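Local structure of maltose operon transcriptional repressor (Staphylococcus aureus subsp. aureus Mu50, 3HCW) at residues 12-17 with 73-78; 111-116 with 275-280; 199-204 with 226-231. The protein probably represses transcription of the maltose operon, its C-terminal fragment having the periplasmic-binding-protein-like fold with which LacI-type repressors sense small effectors. One frame throughout, in Å; residues are numbered along the deposited sequence. Where two conformers were deposited one is given.

Interaction 1 of 3, residues 12-17 with 73-78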
loop_
_atom_site.group_PDB
_atom_site.type_symbol
_atom_site.label_atom_id
_atom_site.label_comp_id
_atom_site.label_asym_id
_atom_site.label_seq_id
_atom_site.Cartn_x
_atom_site.Cartn_y
_atom_site.Cartn_z
ATOM N N LEU A 12 3.246 -13.016 14.855
ATOM C CA LEU A 12 2.869 -11.605 14.801
ATOM C C LEU A 12 1.341 -11.453 14.698
ATOM O O LEU A 12 0.765 -11.694 13.635
ATOM C CB LEU A 12 3.569 -10.921 13.623
ATOM C CG LEU A 12 5.047 -11.298 13.401
ATOM C CD1 LEU A 12 5.571 -10.671 12.138
ATOM C CD2 LEU A 12 5.955 -10.942 14.579
ATOM N N VAL A 13 0.698 -11.049 15.796
ATOM C CA VAL A 13 -0.769 -10.879 15.816
ATOM C C VAL A 13 -1.275 -9.544 15.243
ATOM O O VAL A 13 -1.019 -8.470 15.796
ATOM C CB VAL A 13 -1.365 -11.085 17.229
ATOM C CG1 VAL A 13 -2.894 -11.163 17.156
ATOM C CG2 VAL A 13 -0.809 -12.343 17.864
ATOM N N LEU A 14 -2.008 -9.644 14.137
ATOM C CA LEU A 14 -2.630 -8.508 13.460
ATOM C C LEU A 14 -4.080 -8.305 13.916
ATOM O O LEU A 14 -4.713 -9.219 14.454
ATOM C CB LEU A 14 -2.609 -8.734 11.943
ATOM C CG LEU A 14 -1.560 -8.134 11.000
ATOM C CD1 LEU A 14 -1.970 -6.737 10.574
ATOM C CD2 LEU A 14 -0.155 -8.141 11.573
ATOM N N LYS A 15 -4.589 -7.096 13.680
ATOM C CA LYS A 15 -5.972 -6.707 13.982
ATOM C C LYS A 15 -6.966 -7.371 13.013
ATOM O O LYS A 15 -8.008 -7.885 13.432
ATOM C CB LYS A 15 -6.084 -5.178 13.908
ATOM C CG LYS A 15 -7.398 -4.568 14.389
ATOM C CD LYS A 15 -7.678 -3.229 13.682
ATOM C CE LYS A 15 -6.658 -2.149 14.048
ATOM N NZ LYS A 15 -6.858 -0.893 13.276
ATOM N N GLY A 16 -6.629 -7.351 11.721
ATOM C CA GLY A 16 -7.437 -7.977 10.669
ATOM C C GLY A 16 -6.653 -8.258 9.394
ATOM O O GLY A 16 -5.468 -7.923 9.295
ATOM N N SER A 17 -7.318 -8.877 8.418
ATOM C CA SER A 17 -6.693 -9.242 7.141
ATOM C C SER A 17 -7.215 -8.370 6.009
ATOM O O SER A 17 -6.791 -8.520 4.856
ATOM C CB SER A 17 -6.981 -10.704 6.799
ATOM O OG SER A 17 -7.266 -11.452 7.959
ATOM N N ILE A 73 4.358 -10.908 19.037
ATOM C CA ILE A 73 4.360 -9.457 19.047
ATOM C C ILE A 73 2.934 -9.061 18.685
ATOM O O ILE A 73 2.498 -9.319 17.559
ATOM C CB ILE A 73 5.373 -8.866 18.023
ATOM C CG1 ILE A 73 6.816 -9.287 18.348
ATOM C CG2 ILE A 73 5.269 -7.351 17.970
ATOM C CD1 ILE A 73 7.852 -8.721 17.384
ATOM N N LEU A 74 2.195 -8.497 19.648
ATOM C CA LEU A 74 0.852 -7.956 19.377
ATOM C C LEU A 74 0.990 -6.615 18.677
ATOM O O LEU A 74 1.580 -5.685 19.227
ATOM C CB LEU A 74 0.047 -7.759 20.662
ATOM C CG LEU A 74 -0.208 -8.947 21.589
ATOM C CD1 LEU A 74 -1.113 -8.526 22.715
ATOM C CD2 LEU A 74 -0.840 -10.069 20.835
ATOM N N LEU A 75 0.443 -6.515 17.469
ATOM C CA LEU A 75 0.585 -5.311 16.649
ATOM C C LEU A 75 -0.496 -4.250 16.901
ATOM O O LEU A 75 -0.730 -3.390 16.053
ATOM C CB LEU A 75 0.593 -5.655 15.165
ATOM C CG LEU A 75 1.724 -6.337 14.385
ATOM C CD1 LEU A 75 2.056 -5.467 13.181
ATOM C CD2 LEU A 75 2.956 -6.573 15.171
ATOM N N TYR A 76 -1.139 -4.311 18.063
ATOM C CA TYR A 76 -2.120 -3.312 18.474
ATOM C C TYR A 76 -2.217 -3.302 19.998
ATOM O O TYR A 76 -1.764 -4.234 20.654
ATOM C CB TYR A 76 -3.492 -3.607 17.846
ATOM C CG TYR A 76 -4.122 -4.878 18.355
ATOM C CD1 TYR A 76 -3.876 -6.099 17.729
ATOM C CD2 TYR A 76 -4.965 -4.862 19.470
ATOM C CE1 TYR A 76 -4.446 -7.269 18.204
ATOM C CE2 TYR A 76 -5.530 -6.019 19.952
ATOM C CZ TYR A 76 -5.269 -7.214 19.314
ATOM O OH TYR A 76 -5.845 -8.353 19.791
ATOM N N SER A 77 -2.820 -2.252 20.551
ATOM C CA SER A 77 -3.101 -2.177 21.985
ATOM C C SER A 77 -4.581 -1.878 22.213
ATOM O O SER A 77 -5.142 -0.958 21.611
ATOM C CB SER A 77 -2.237 -1.097 22.640
ATOM O OG SER A 77 -2.419 -1.071 24.044
ATOM N N LYS A 78 -5.217 -2.673 23.068
ATOM C CA LYS A 78 -6.601 -2.423 23.455
ATOM C C LYS A 78 -6.825 -2.823 24.907
ATOM O O LYS A 78 -6.248 -3.808 25.385
ATOM C CB LYS A 78 -7.583 -3.142 22.521
ATOM C CG LYS A 78 -8.981 -2.523 22.493
ATOM C CD LYS A 78 -9.704 -2.805 21.182
ATOM C CE LYS A 78 -11.124 -2.261 21.216
ATOM N NZ LYS A 78 -11.808 -2.371 19.896
#

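Interaction 2 of 3, residues 111-116 with 275-280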
loop_
_atom_site.group_PDB
_atom_site.type_symbol
_atom_site.label_atom_id
_atom_site.label_comp_id
_atom_site.label_asym_id
_atom_site.label_seq_id
_atom_site.Cartn_x
_atom_site.Cartn_y
_atom_site.Cartn_z
ATOM N N ILE A 111 6.120 -1.006 22.828
ATOM C CA ILE A 111 6.797 -0.124 21.884
ATOM C C ILE A 111 5.733 0.764 21.242
ATOM O O ILE A 111 4.804 0.273 20.621
ATOM C CB ILE A 111 7.619 -0.926 20.822
ATOM C CG1 ILE A 111 8.860 -1.573 21.456
ATOM C CG2 ILE A 111 8.103 -0.027 19.712
ATOM C CD1 ILE A 111 8.678 -2.993 21.841
ATOM N N ASP A 112 5.858 2.073 21.414
ATOM C CA ASP A 112 4.840 2.996 20.922
ATOM C C ASP A 112 5.476 4.271 20.356
ATOM O O ASP A 112 6.686 4.490 20.510
ATOM C CB ASP A 112 3.895 3.344 22.077
ATOM C CG ASP A 112 2.477 3.680 21.622
ATOM O OD1 ASP A 112 2.168 3.579 20.418
ATOM O OD2 ASP A 112 1.663 4.067 22.488
ATOM N N ASN A 113 4.667 5.074 19.663
ATOM C CA ASN A 113 4.953 6.495 19.481
ATOM C C ASN A 113 4.294 7.213 20.646
ATOM O O ASN A 113 3.441 6.627 21.343
ATOM C CB ASN A 113 4.323 7.037 18.197
ATOM C CG ASN A 113 4.802 6.332 16.952
ATOM O OD1 ASN A 113 4.023 5.665 16.270
ATOM N ND2 ASN A 113 6.083 6.481 16.636
ATOM N N ASP A 114 4.655 8.482 20.844
ATOM C CA ASP A 114 3.903 9.358 21.743
ATOM C C ASP A 114 2.782 9.974 20.913
ATOM O O ASP A 114 2.978 10.945 20.187
ATOM C CB ASP A 114 4.817 10.412 22.397
ATOM C CG ASP A 114 4.114 11.232 23.488
ATOM O OD1 ASP A 114 4.817 11.905 24.275
ATOM O OD2 ASP A 114 2.867 11.238 23.558
ATOM N N ASN A 115 1.594 9.392 21.025
ATOM C CA ASN A 115 0.513 9.719 20.099
ATOM C C ASN A 115 -0.256 10.969 20.490
ATOM O O ASN A 115 -0.895 11.610 19.648
ATOM C CB ASN A 115 -0.412 8.510 19.873
ATOM C CG ASN A 115 0.026 7.657 18.700
ATOM O OD1 ASN A 115 0.219 8.158 17.588
ATOM N ND2 ASN A 115 0.155 6.355 18.929
ATOM N N ILE A 116 -0.171 11.326 21.766
ATOM C CA ILE A 116 -0.674 12.615 22.220
ATOM C C ILE A 116 0.197 13.754 21.660
ATOM O O ILE A 116 -0.312 14.671 21.027
ATOM C CB ILE A 116 -0.812 12.663 23.742
ATOM C CG1 ILE A 116 -1.824 11.589 24.192
ATOM C CG2 ILE A 116 -1.223 14.055 24.176
ATOM C CD1 ILE A 116 -2.094 11.499 25.676
ATOM N N ILE A 275 9.270 5.837 20.227
ATOM C CA ILE A 275 9.847 6.232 18.945
ATOM C C ILE A 275 9.332 7.633 18.594
ATOM O O ILE A 275 8.120 7.865 18.568
ATOM C CB ILE A 275 9.523 5.179 17.829
ATOM C CG1 ILE A 275 10.494 4.008 17.896
ATOM C CG2 ILE A 275 9.599 5.764 16.420
ATOM C CD1 ILE A 275 9.975 2.842 18.654
ATOM N N ASP A 276 10.261 8.558 18.358
ATOM C CA ASP A 276 9.943 9.955 18.043
ATOM C C ASP A 276 9.279 10.068 16.680
ATOM O O ASP A 276 9.623 9.345 15.759
ATOM C CB ASP A 276 11.212 10.824 18.026
ATOM C CG ASP A 276 11.856 10.986 19.402
ATOM O OD1 ASP A 276 11.150 10.937 20.440
ATOM O OD2 ASP A 276 13.089 11.188 19.431
ATOM N N THR A 277 8.342 10.998 16.562
ATOM C CA THR A 277 7.650 11.230 15.307
ATOM C C THR A 277 8.133 12.537 14.660
ATOM O O THR A 277 8.895 13.294 15.257
ATOM C CB THR A 277 6.137 11.270 15.518
ATOM O OG1 THR A 277 5.805 12.406 16.313
ATOM C CG2 THR A 277 5.632 9.980 16.210
ATOM N N GLU A 278 7.690 12.791 13.436
ATOM C CA GLU A 278 8.125 13.973 12.708
ATOM C C GLU A 278 7.023 14.507 11.798
ATOM O O GLU A 278 6.510 13.793 10.935
ATOM C CB GLU A 278 9.394 13.654 11.902
ATOM C CG GLU A 278 9.844 14.757 10.972
ATOM C CD GLU A 278 11.051 14.366 10.114
ATOM O OE1 GLU A 278 11.412 13.167 10.075
ATOM O OE2 GLU A 278 11.638 15.266 9.468
ATOM N N LEU A 279 6.665 15.765 12.013
ATOM C CA LEU A 279 5.792 16.499 11.116
ATOM C C LEU A 279 6.474 16.723 9.765
ATOM O O LEU A 279 7.617 17.174 9.710
ATOM C CB LEU A 279 5.392 17.842 11.748
ATOM C CG LEU A 279 4.557 18.821 10.903
ATOM C CD1 LEU A 279 3.166 18.287 10.670
ATOM C CD2 LEU A 279 4.499 20.177 11.561
ATOM N N LYS A 280 5.767 16.362 8.695
ATOM C CA LYS A 280 6.158 16.647 7.314
ATOM C C LYS A 280 5.105 17.589 6.726
ATOM O O LYS A 280 3.971 17.170 6.470
ATOM C CB LYS A 280 6.203 15.362 6.467
ATOM C CG LYS A 280 7.113 14.237 6.966
ATOM C CD LYS A 280 8.510 14.330 6.353
ATOM C CE LYS A 280 9.257 13.001 6.426
ATOM N NZ LYS A 280 9.488 12.546 7.829
HETATM O O HOH W 1 6.915 9.794 19.674
HETATM O O HOH W 2 5.336 11.920 19.007
#

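Interaction 3 of 3, residues 199-204 with 226-231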
loop_
_atom_site.group_PDB
_atom_site.type_symbol
_atom_site.label_atom_id
_atom_site.label_comp_id
_atom_site.label_asym_id
_atom_site.label_seq_id
_atom_site.Cartn_x
_atom_site.Cartn_y
_atom_site.Cartn_z
ATOM N N LEU A 199 -7.513 10.479 11.671
ATOM C CA LEU A 199 -6.785 9.487 12.455
ATOM C C LEU A 199 -5.589 8.807 11.760
ATOM O O LEU A 199 -4.556 8.582 12.382
ATOM C CB LEU A 199 -7.780 8.405 12.902
ATOM C CG LEU A 199 -7.215 7.292 13.789
ATOM C CD1 LEU A 199 -6.826 7.872 15.135
ATOM C CD2 LEU A 199 -8.213 6.158 13.956
ATOM N N ASP A 200 -5.748 8.482 10.479
ATOM C CA ASP A 200 -4.827 7.616 9.758
ATOM C C ASP A 200 -4.989 7.872 8.268
ATOM O O ASP A 200 -6.075 8.202 7.812
ATOM C CB ASP A 200 -5.152 6.141 10.076
ATOM C CG ASP A 200 -4.376 5.167 9.209
ATOM O OD1 ASP A 200 -3.137 5.126 9.343
ATOM O OD2 ASP A 200 -5.000 4.454 8.386
ATOM N N ALA A 201 -3.901 7.702 7.521
ATOM C CA ALA A 201 -3.837 7.999 6.091
ATOM C C ALA A 201 -4.823 7.219 5.206
ATOM O O ALA A 201 -5.331 7.763 4.239
ATOM C CB ALA A 201 -2.411 7.776 5.600
ATOM N N MET A 202 -5.090 5.956 5.539
ATOM C CA MET A 202 -6.009 5.121 4.749
ATOM C C MET A 202 -7.439 5.652 4.825
ATOM O O MET A 202 -8.109 5.788 3.798
ATOM C CB MET A 202 -5.922 3.649 5.192
ATOM C CG MET A 202 -6.335 2.631 4.118
ATOM S SD MET A 202 -5.579 2.841 2.473
ATOM C CE MET A 202 -3.841 2.723 2.870
ATOM N N LEU A 203 -7.882 6.004 6.032
ATOM C CA LEU A 203 -9.153 6.713 6.206
ATOM C C LEU A 203 -9.132 8.108 5.536
ATOM O O LEU A 203 -10.080 8.491 4.865
ATOM C CB LEU A 203 -9.496 6.830 7.698
ATOM C CG LEU A 203 -10.736 7.633 8.107
ATOM C CD1 LEU A 203 -11.974 6.973 7.529
ATOM C CD2 LEU A 203 -10.824 7.752 9.637
ATOM N N HIS A 204 -8.040 8.845 5.712
ATOM C CA HIS A 204 -7.871 10.173 5.098
ATOM C C HIS A 204 -8.044 10.183 3.582
ATOM O O HIS A 204 -8.606 11.127 3.041
ATOM C CB HIS A 204 -6.494 10.734 5.441
ATOM C CG HIS A 204 -6.353 12.208 5.216
ATOM N ND1 HIS A 204 -7.005 13.144 5.985
ATOM C CD2 HIS A 204 -5.579 12.906 4.348
ATOM C CE1 HIS A 204 -6.660 14.356 5.591
ATOM N NE2 HIS A 204 -5.800 14.239 4.592
ATOM N N THR A 226 -3.115 14.447 8.341
ATOM C CA THR A 226 -3.356 13.122 8.899
ATOM C C THR A 226 -2.123 12.523 9.581
ATOM O O THR A 226 -1.135 13.220 9.793
ATOM C CB THR A 226 -3.902 12.149 7.820
ATOM O OG1 THR A 226 -4.245 10.893 8.426
ATOM C CG2 THR A 226 -2.899 11.949 6.697
ATOM N N PHE A 227 -2.197 11.233 9.925
ATOM C CA PHE A 227 -1.093 10.507 10.548
ATOM C C PHE A 227 -0.621 9.359 9.671
ATOM O O PHE A 227 -1.378 8.873 8.830
ATOM C CB PHE A 227 -1.502 9.949 11.914
ATOM C CG PHE A 227 -1.906 10.997 12.903
ATOM C CD1 PHE A 227 -1.009 11.438 13.877
ATOM C CD2 PHE A 227 -3.195 11.528 12.879
ATOM C CE1 PHE A 227 -1.406 12.398 14.799
ATOM C CE2 PHE A 227 -3.596 12.470 13.794
ATOM C CZ PHE A 227 -2.711 12.906 14.747
ATOM N N ASN A 228 0.538 8.869 9.975
ATOM C CA ASN A 228 1.272 8.100 9.053
ATOM C C ASN A 228 1.757 8.247 7.714
ATOM O O ASN A 228 1.316 7.619 6.810
ATOM C CB ASN A 228 1.488 6.681 9.505
ATOM C CG ASN A 228 0.437 5.799 9.039
ATOM O OD1 ASN A 228 0.678 4.830 8.321
ATOM N ND2 ASN A 228 -0.764 6.112 9.438
ATOM N N ASP A 229 2.738 9.098 7.626
ATOM C CA ASP A 229 3.308 9.477 6.337
ATOM C C ASP A 229 3.854 8.271 5.596
ATOM O O ASP A 229 4.566 7.455 6.166
ATOM C CB ASP A 229 4.439 10.488 6.523
ATOM C CG ASP A 229 4.907 11.087 5.208
ATOM O OD1 ASP A 229 4.049 11.363 4.347
ATOM O OD2 ASP A 229 6.129 11.281 5.028
ATOM N N SER A 230 3.475 8.164 4.330
ATOM C CA SER A 230 4.075 7.228 3.403
ATOM C C SER A 230 4.062 7.900 2.039
ATOM O O SER A 230 3.724 9.083 1.917
ATOM C CB SER A 230 3.260 5.932 3.351
ATOM O OG SER A 230 2.000 6.159 2.733
ATOM N N TYR A 231 4.393 7.119 1.018
ATOM C CA TYR A 231 4.335 7.549 -0.365
ATOM C C TYR A 231 2.927 7.987 -0.764
ATOM O O TYR A 231 2.773 8.854 -1.618
ATOM C CB TYR A 231 4.856 6.433 -1.289
ATOM C CG TYR A 231 5.072 6.862 -2.724
ATOM C CD1 TYR A 231 5.989 7.872 -3.049
ATOM C CD2 TYR A 231 4.365 6.260 -3.758
ATOM C CE1 TYR A 231 6.186 8.272 -4.375
ATOM C CE2 TYR A 231 4.556 6.645 -5.087
ATOM C CZ TYR A 231 5.459 7.649 -5.390
ATOM O OH TYR A 231 5.624 8.020 -6.709
#

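Interaction 1 of 3, residues 12-17 with 73-78
Ile73 lies alongside Leu12 on the neighbouring parallel strand, both side chains pointing the same way, with Ile73 CD1 4.0 Å from Leu12 CD2. Purely aliphatic chains suit this buried face, where Leu12 also meets Leu31 and Ile34 of helix 25-39. The carbonyl of Ile73 accepts from the backbone of Val13, Val13 N to Ile73 O being 3.1 Å; this bond is bent, with 142° at the hydrogen. Leu74 turns to the other face of the sheet together with Val13. With CG anti to the carbonyl carbon (chi1 -58°), the leucine runs alongside Val13 and lays CD2 3.7 Å from Val13 CG2, while Ile83 and Leu87 of helix 82-89 pack against it. Leu75 donates in turn, Leu75 N to Val13 O at 3.0 Å, in a straighter bond of 160°. Val13 thus grips the residues before and after Leu74, the usual ladder of a parallel pair. Beyond the strand ends Leu75 crosses Leu14, CD1 of Leu75 lying 3.8 Å from CD2 of Leu14. The CB of Tyr76 points toward the first segment; tyrosine suits the place, its ring carbon CE1 loosely meeting Val13 CG1 and its hydroxyl hydrogen-bonding Asp81. Two adjacent parallel strands running out into loops at their C-terminal ends, with helices against both faces, are characteristic of the Rossmann-like subdomains of the periplasmic-binding-protein fold.

Interaction 2 of 3, residues 111-116 with 275-280
Ile275 and Ile111 form the tight, apolar end of this contact, Ile275 CD1 pressing to 3.6 Å from Ile111 CG2. Beside them Ile275 N gives a nearly straight bond to Asp112 O, 2.9 Å long with 167° at the hydrogen. Asn113 then takes over from the backbone: its ND2 donates to Ile275 O at 3.1 Å, the oxygen lying in the amide plane although the donor stands well above the carbonyl plane. The same ND2 is bonded to Ile245 O, and Asn113 OD1 to a bound glycerol, so a carboxamide suits this buried place by supplying both donors and an acceptor. Thr277 CG2 packs 3.6 Å from that ND2. The other end is looser and wetter. There Asp114, whose OD2 caps Leu117 N at the start of helix 115-129, meets the partner segment through water. One water bridges Asp114 O and Thr277 OG1, 2.8 Å from each; another links Asp114 N to Ile275 O, though its approach to the carbonyl is doubtfully short. Leu250 of helix 247-263 packs on Ile111, Asn113 and Ile275, and strand 272-280 runs between strand 110-113 and the antiparallel strand 241-244.

Interaction 3 of 3, residues 199-204 with 226-231
Thr226 and His204 meet within a beta-alpha-beta unit, in which strand 194-198 leads through helix 201-213 to strand 222-227; the contact sets the first turn of the helix against the end of the second strand. The apolar part is a CH-pi contact: Thr226 CB sits over one face of the imidazole, 3.8 Å from the His204 ring centroid and 20° off its normal. His204 CG is anti to the backbone N (chi1 -163°), which turns one ring face to the threonine; ND1 is bonded to Ser198 OG and NE2 to Gln240 OE1. A beta-branched residue fits here: CB rests on the ring face while its methyl CG2 lies near His204 CD2.

The backbone contributes a weak bond across the segments, Ala201 N to Phe227 O at 3.1 Å, while His204 N to Asp200 O closes the first helical turn. The small side chain of Ala201 lets the helix start close to the strand, its CB 3.6 Å from Phe227 O. Nearby, the carbonyl Leu199 O comes obliquely to the Phe227 ring, 3.3 Å from Phe227 CD2.

Among the side-chain bonds, Asp200 is the helix N-cap: its OD2 accepts from Met202 N at 3.2 Å, met from above the carboxylate plane. OD1 is bonded to a bound glycerol, consistent with a position beside the effector cleft. Asn228, modelled in two conformers, points its ND2 at that OD1, with amide and carboxylate nearly coplanar; the short distance leaves the detail doubtful. Thr226 OG1 bonds the carbonyl oxygen of Ser198, at the end of strand 194-198.

From the N terminus, interaction 1 comes first: strand 9-13 is paired with strand 71-74, closing a largely helical loop within the N-terminal half of the sheet. Interaction 2 opens afterwards at strand 110-113 and is completed only at strand 272-280, so that most of the second half of the chain lies between its two segments. Interaction 3, a short closure with 21 residues between its segments, most of helix 201-213 among them, falls wholly within that span. None of the three cross. All reach the same sheet; interaction 2 ties the last of the N-terminal strands to the C-terminal part of the chain, interaction 3 joins helix 201-213 to strand 222-227, and the two touch where Lys280 CG packs 3.7 Å from Asp229 OD2.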